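Side-chain contacts in acyl-coenzyme A oxidase 3 (Yarrowia lipolytica, PDB 5YS9), which uses FAD to oxidise saturated acyl-CoA to (2E)-enoyl-CoA in peroxisomal fatty acid beta-oxidation, passing the electrons to oxygen to give hydrogen peroxide: residues Arg216-Asp220 with Gly221-Gly225; Thr179-Gln182 with Asp183-Glu186. All coordinates share one frame; numbering follows the deposited sequence.

Interaction 1: Arg216-Asp220 with Gly221-Gly225; sequences RLLVD and GKDYG
Arg216 meets Asp223 through its NE in a salt bridge across the hairpin: NE stands 3.0 Å from Asp223 OD2, on the syn lone pair of that oxygen, which is tilted out of the guanidinium plane. A longer, weak bond runs from the same nitrogen to OD1. Guanidinium and carboxylate planes lie 67° apart, which makes this a one-nitrogen grip, not a flat two-pronged pair. The carboxylate is steadied from its own strand, where Gly225 N donates to Asp223 OD1 over 2.9 Å and closes an Asx turn. With CG anti to the backbone N (chi1 -167°), the carboxylate is turned across toward Arg216, and Leu218 CD2, from the paired residue, crosses it at 3.6 Å from Asp223 CG. Leu217, Val219 and Tyr224 gather on the other face. Leu217 CD2 packs on Tyr224 CB, and Val219 CB comes within 4.0 Å of Tyr224 CE1, oblique to the ring.

The two strands are joined by backbone bonds. Tyr224 N bonds to Leu217 O at 2.8 Å, Leu217 N to Gly225 O, and Val219 and Lys222 exchange two bonds that close a type I' turn with Asp220 and Gly221 at its corners. The result is a beta hairpin with a two-residue loop.

Outside it, Arg216 NH2 donates to the carbonyls of Leu174, its strongest polar partner, and Ala172, so the guanidinium is held at both NE and NH2. The 210-219 strand pairs parallel with strand 177-181, Leu218 resting on Thr177 and Thr179, while Val219 and Tyr224 both touch Val289 of strand 289-290.

Interaction 2: Thr179-Gln182 with Asp183-Glu186; sequences TYIQ and DTDE
Tyr180 OH donates to Asp185 OD1 over 2.6 Å, the shortest polar bond across this tight turn. The oxygen is approached on its anti side, 23° out of the carboxylate plane, and lies at the edge of the tyrosine ring. Ring and carboxylate stand almost perpendicular, 88° apart. Tyr180 has CG anti to its amide nitrogen (chi1 -179°), which carries the ring along the turn toward Asp185. One face of the ring, out toward its rim, lies under Gln182 N, 3.8 Å from the ring plane. Asp185 OD2 forms a salt bridge with Arg273, and a weak contact of Tyr180 OH with Ser285 O can at most share the proton that goes to Asp185 OD1.

The backbone sets the spacing of the tyrosine and the acid. Ile181 N bonds to Glu186 O at 2.8 Å and Glu186 N returns to Ile181 O. Asp185 and Glu186 both face Ile181, a G1 beta bulge, with Asp185 in the left-handed region. A weak bond from Asp185 N to Gln182 O spans the loop. Ile181 CG2 lies 3.6 Å from Thr184 OG1, the two side chains side by side and pointing the same way. That hydroxyl donates to Glu186 OE1 at 3.2 Å, and the same carboxylate oxygen forms a salt bridge with Arg270.

A phenylalanine in place of Tyr180 would probably leave Asp185 OD1 without its hydroxyl donor and the acid less firmly held on that side. Each acid of the bulge thus pairs with an arginine and accepts from a hydroxyl, a setting likely to favour both carboxylates as anions.

From the N terminus, the chain first meets interaction 2, where the turn after strand 177-181 sends it back along strand 186-190. It then passes through strand 198-201 and enters strand 210-219, and interaction 1 closes the next hairpin, into strand 222-232. The two loops are in series, neither nested nor crossed. They are nevertheless neighbours in space, because strands 177-181 and 210-219 lie side by side and parallel in the mixed sheet of the middle domain. Leu218 O is 3.0 Å from Tyr180 N, a probable hydrogen bond, and Val219 CG1 packs on Tyr180 CB. Both turns thus lie at the ends of adjacent strands, at the surface, far from the chain's centre.

Interaction 1: Arg216-Asp220 with Gly221-Gly225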
ATOM      1  N   ARG A 216       2.143  -6.479 -35.591  1.00 43.09           N
ATOM      2  CA  ARG A 216       3.096  -7.313 -36.292  1.00 41.61           C
ATOM      3  C   ARG A 216       3.058  -6.983 -37.763  1.00 38.68           C
ATOM      4  O   ARG A 216       2.006  -6.969 -38.359  1.00 37.92           O
ATOM      5  CB  ARG A 216       2.741  -8.782 -36.136  1.00 46.15           C
ATOM      6  CG  ARG A 216       2.207  -9.187 -34.785  1.00 47.54           C
ATOM      7  CD  ARG A 216       2.540 -10.641 -34.523  1.00 46.72           C
ATOM      8  NE  ARG A 216       3.967 -10.863 -34.630  1.00 54.63           N
ATOM      9  CZ  ARG A 216       4.794 -10.906 -33.602  1.00 48.32           C
ATOM     10  NH1 ARG A 216       6.072 -11.097 -33.802  1.00 45.22           N
ATOM     11  NH2 ARG A 216       4.341 -10.751 -32.379  1.00 57.11           N
ATOM     12  N   LEU A 217       4.211  -6.731 -38.351  1.00 36.38           N
ATOM     13  CA  LEU A 217       4.237  -6.390 -39.749  1.00 41.72           C
ATOM     14  C   LEU A 217       4.322  -7.657 -40.570  1.00 39.72           C
ATOM     15  O   LEU A 217       5.236  -8.441 -40.424  1.00 35.83           O
ATOM     16  CB  LEU A 217       5.412  -5.472 -40.051  1.00 41.67           C
ATOM     17  CG  LEU A 217       5.724  -5.147 -41.510  1.00 40.19           C
ATOM     18  CD1 LEU A 217       4.694  -4.221 -42.110  1.00 38.95           C
ATOM     19  CD2 LEU A 217       7.104  -4.537 -41.607  1.00 43.13           C
ATOM     20  N   LEU A 218       3.330  -7.849 -41.418  1.00 38.15           N
ATOM     21  CA  LEU A 218       3.271  -9.028 -42.238  1.00 41.59           C
ATOM     22  C   LEU A 218       3.301  -8.640 -43.696  1.00 43.12           C
ATOM     23  O   LEU A 218       2.413  -7.968 -44.178  1.00 42.18           O
ATOM     24  CB  LEU A 218       1.991  -9.800 -41.939  1.00 41.23           C
ATOM     25  CG  LEU A 218       1.679 -10.120 -40.481  1.00 40.30           C
ATOM     26  CD1 LEU A 218       0.353 -10.831 -40.353  1.00 41.08           C
ATOM     27  CD2 LEU A 218       2.770 -10.960 -39.860  1.00 41.67           C
ATOM     28  N   VAL A 219       4.325  -9.088 -44.398  1.00 44.14           N
ATOM     29  CA  VAL A 219       4.407  -8.888 -45.824  1.00 48.20           C
ATOM     30  C   VAL A 219       4.631 -10.224 -46.499  1.00 50.96           C
ATOM     31  O   VAL A 219       5.607 -10.899 -46.235  1.00 53.44           O
ATOM     32  CB  VAL A 219       5.548  -7.931 -46.187  1.00 45.64           C
ATOM     33  CG1 VAL A 219       5.377  -7.412 -47.591  1.00 43.86           C
ATOM     34  CG2 VAL A 219       5.590  -6.778 -45.216  1.00 48.06           C
ATOM     35  N   ASP A 220       3.712 -10.605 -47.367  1.00 55.02           N
ATOM     36  CA  ASP A 220       3.863 -11.811 -48.153  1.00 57.51           C
ATOM     37  C   ASP A 220       4.175 -13.025 -47.311  1.00 54.26           C
ATOM     38  O   ASP A 220       5.037 -13.814 -47.652  1.00 53.23           O
ATOM     39  CB  ASP A 220       4.890 -11.617 -49.252  1.00 64.35           C
ATOM     40  CG  ASP A 220       4.298 -10.954 -50.460  1.00 76.25           C
ATOM     41  OD1 ASP A 220       3.289 -11.475 -50.970  1.00 81.45           O
ATOM     42  OD2 ASP A 220       4.818  -9.907 -50.890  1.00 78.62           O
ATOM     43  N   GLY A 221       3.474 -13.158 -46.201  1.00 48.98           N
ATOM     44  CA  GLY A 221       3.580 -14.334 -45.374  1.00 46.17           C
ATOM     45  C   GLY A 221       4.743 -14.333 -44.426  1.00 47.74           C
ATOM     46  O   GLY A 221       4.971 -15.291 -43.717  1.00 51.20           O
ATOM     47  N   LYS A 222       5.476 -13.238 -44.396  1.00 50.00           N
ATOM     48  CA  LYS A 222       6.626 -13.135 -43.531  1.00 53.15           C
ATOM     49  C   LYS A 222       6.289 -12.206 -42.395  1.00 52.66           C
ATOM     50  O   LYS A 222       5.726 -11.153 -42.604  1.00 45.53           O
ATOM     51  CB  LYS A 222       7.823 -12.595 -44.300  1.00 62.66           C
ATOM     52  CG  LYS A 222       9.117 -12.540 -43.509  1.00 67.96           C
ATOM     53  CD  LYS A 222      10.267 -13.091 -44.331  1.00 75.49           C
ATOM     54  CE  LYS A 222      11.625 -12.569 -43.885  1.00 82.89           C
ATOM     55  NZ  LYS A 222      12.610 -12.534 -45.003  1.00 82.06           N
ATOM     56  N   ASP A 223       6.621 -12.622 -41.184  1.00 49.28           N
ATOM     57  CA  ASP A 223       6.398 -11.805 -40.016  1.00 42.42           C
ATOM     58  C   ASP A 223       7.683 -11.072 -39.712  1.00 40.94           C
ATOM     59  O   ASP A 223       8.689 -11.675 -39.398  1.00 40.15           O
ATOM     60  CB  ASP A 223       6.026 -12.705 -38.850  1.00 46.04           C
ATOM     61  CG  ASP A 223       5.477 -11.951 -37.667  1.00 50.40           C
ATOM     62  OD1 ASP A 223       5.954 -10.854 -37.355  1.00 45.61           O
ATOM     63  OD2 ASP A 223       4.567 -12.483 -37.024  1.00 56.56           O
ATOM     64  N   TYR A 224       7.634  -9.757 -39.798  1.00 42.04           N
ATOM     65  CA  TYR A 224       8.794  -8.899 -39.462  1.00 44.25           C
ATOM     66  C   TYR A 224       8.783  -8.289 -38.050  1.00 43.79           C
ATOM     67  O   TYR A 224       9.493  -7.327 -37.810  1.00 44.36           O
ATOM     68  CB  TYR A 224       8.908  -7.751 -40.480  1.00 45.69           C
ATOM     69  CG  TYR A 224       9.314  -8.245 -41.811  1.00 50.06           C
ATOM     70  CD1 TYR A 224       8.360  -8.650 -42.738  1.00 55.70           C
ATOM     71  CD2 TYR A 224      10.661  -8.347 -42.158  1.00 51.86           C
ATOM     72  CE1 TYR A 224       8.724  -9.122 -43.983  1.00 51.82           C
ATOM     73  CE2 TYR A 224      11.029  -8.814 -43.397  1.00 49.03           C
ATOM     74  CZ  TYR A 224      10.052  -9.204 -44.291  1.00 49.99           C
ATOM     75  OH  TYR A 224      10.390  -9.675 -45.507  1.00 54.93           O
ATOM     76  N   GLY A 225       7.991  -8.812 -37.118  1.00 45.58           N
ATOM     77  CA  GLY A 225       7.929  -8.243 -35.766  1.00 40.32           C
ATOM     78  C   GLY A 225       7.084  -6.974 -35.678  1.00 41.70           C
ATOM     79  O   GLY A 225       6.525  -6.482 -36.684  1.00 42.29           O
TER

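Interaction 2: Thr179-Gln182 with Asp183-Glu186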
ATOM      1  N   THR A 179      -1.184  -6.076 -42.296  1.00 36.15           N
ATOM      2  CA  THR A 179      -0.875  -6.920 -43.435  1.00 40.63           C
ATOM      3  C   THR A 179      -0.752  -6.066 -44.684  1.00 40.58           C
ATOM      4  O   THR A 179      -1.687  -5.339 -44.997  1.00 43.43           O
ATOM      5  CB  THR A 179      -1.946  -8.000 -43.599  1.00 41.06           C
ATOM      6  OG1 THR A 179      -1.969  -8.802 -42.417  1.00 43.99           O
ATOM      7  CG2 THR A 179      -1.589  -8.898 -44.728  1.00 41.94           C
ATOM      8  N   TYR A 180       0.389  -6.120 -45.383  1.00 38.88           N
ATOM      9  CA  TYR A 180       0.582  -5.266 -46.558  1.00 41.95           C
ATOM     10  C   TYR A 180      -0.225  -5.850 -47.719  1.00 44.85           C
ATOM     11  O   TYR A 180      -0.181  -7.051 -47.944  1.00 46.51           O
ATOM     12  CB  TYR A 180       2.081  -5.103 -46.932  1.00 47.12           C
ATOM     13  CG  TYR A 180       2.312  -4.184 -48.144  1.00 49.58           C
ATOM     14  CD1 TYR A 180       1.946  -2.845 -48.106  1.00 49.33           C
ATOM     15  CD2 TYR A 180       2.860  -4.668 -49.331  1.00 50.54           C
ATOM     16  CE1 TYR A 180       2.116  -2.018 -49.199  1.00 54.35           C
ATOM     17  CE2 TYR A 180       3.054  -3.841 -50.435  1.00 48.76           C
ATOM     18  CZ  TYR A 180       2.676  -2.521 -50.368  1.00 53.81           C
ATOM     19  OH  TYR A 180       2.839  -1.683 -51.442  1.00 49.50           O
ATOM     20  N   ILE A 181      -0.972  -4.990 -48.395  1.00 46.51           N
ATOM     21  CA  ILE A 181      -1.615  -5.320 -49.643  1.00 48.39           C
ATOM     22  C   ILE A 181      -1.010  -4.455 -50.735  1.00 52.08           C
ATOM     23  O   ILE A 181      -1.176  -3.253 -50.738  1.00 46.45           O
ATOM     24  CB  ILE A 181      -3.112  -5.028 -49.561  1.00 51.22           C
ATOM     25  CG1 ILE A 181      -3.709  -5.716 -48.349  1.00 50.01           C
ATOM     26  CG2 ILE A 181      -3.816  -5.487 -50.816  1.00 50.41           C
ATOM     27  CD1 ILE A 181      -3.276  -7.151 -48.214  1.00 50.24           C
ATOM     28  N   GLN A 182      -0.328  -5.082 -51.677  1.00 58.42           N
ATOM     29  CA  GLN A 182       0.339  -4.361 -52.749  1.00 60.93           C
ATOM     30  C   GLN A 182      -0.607  -3.634 -53.670  1.00 57.23           C
ATOM     31  O   GLN A 182      -0.321  -2.549 -54.132  1.00 56.25           O
ATOM     32  CB  GLN A 182       1.224  -5.281 -53.559  1.00 64.74           C
ATOM     33  CG  GLN A 182       2.337  -4.548 -54.257  1.00 67.35           C
ATOM     34  CD  GLN A 182       3.457  -5.467 -54.636  1.00 73.52           C
ATOM     35  OE1 GLN A 182       3.645  -6.510 -54.022  1.00 82.93           O
ATOM     36  NE2 GLN A 182       4.207  -5.093 -55.656  1.00 76.90           N
ATOM     37  N   ASP A 183      -1.739  -4.257 -53.933  1.00 60.83           N
ATOM     38  CA  ASP A 183      -2.659  -3.791 -54.935  1.00 62.31           C
ATOM     39  C   ASP A 183      -3.123  -2.402 -54.608  1.00 63.07           C
ATOM     40  O   ASP A 183      -3.226  -1.562 -55.482  1.00 64.50           O
ATOM     41  CB  ASP A 183      -3.880  -4.699 -54.926  1.00 69.53           C
ATOM     42  CG  ASP A 183      -4.069  -5.433 -56.225  1.00 76.53           C
ATOM     43  OD1 ASP A 183      -4.671  -4.848 -57.149  1.00 88.15           O
ATOM     44  OD2 ASP A 183      -3.631  -6.595 -56.321  1.00 68.24           O
ATOM     45  N   THR A 184      -3.425  -2.161 -53.347  1.00 63.79           N
ATOM     46  CA  THR A 184      -3.878  -0.855 -52.932  1.00 56.28           C
ATOM     47  C   THR A 184      -2.824  -0.046 -52.213  1.00 48.60           C
ATOM     48  O   THR A 184      -3.065   1.084 -51.851  1.00 47.81           O
ATOM     49  CB  THR A 184      -5.109  -0.981 -52.051  1.00 59.75           C
ATOM     50  OG1 THR A 184      -4.883  -2.013 -51.097  1.00 63.54           O
ATOM     51  CG2 THR A 184      -6.288  -1.365 -52.887  1.00 61.53           C
ATOM     52  N   ASP A 185      -1.646  -0.613 -52.034  1.00 47.45           N
ATOM     53  CA  ASP A 185      -0.600   0.056 -51.280  1.00 48.46           C
ATOM     54  C   ASP A 185      -1.037   0.438 -49.861  1.00 51.47           C
ATOM     55  O   ASP A 185      -0.828   1.551 -49.412  1.00 46.81           O
ATOM     56  CB  ASP A 185      -0.098   1.276 -52.033  1.00 40.69           C
ATOM     57  CG  ASP A 185       1.271   1.683 -51.603  1.00 42.96           C
ATOM     58  OD1 ASP A 185       2.024   0.820 -51.139  1.00 42.83           O
ATOM     59  OD2 ASP A 185       1.599   2.863 -51.720  1.00 40.79           O
ATOM     60  N   GLU A 186      -1.667  -0.508 -49.184  1.00 48.70           N
ATOM     61  CA  GLU A 186      -2.252  -0.317 -47.870  1.00 47.12           C
ATOM     62  C   GLU A 186      -1.780  -1.359 -46.847  1.00 45.48           C
ATOM     63  O   GLU A 186      -1.270  -2.423 -47.199  1.00 42.82           O
ATOM     64  CB  GLU A 186      -3.773  -0.382 -48.012  1.00 50.06           C
ATOM     65  CG  GLU A 186      -4.395   0.831 -48.722  1.00 49.75           C
ATOM     66  CD  GLU A 186      -5.925   0.783 -48.731  1.00 51.05           C
ATOM     67  OE1 GLU A 186      -6.505  -0.297 -48.979  1.00 48.28           O
ATOM     68  OE2 GLU A 186      -6.556   1.828 -48.480  1.00 54.89           O
TER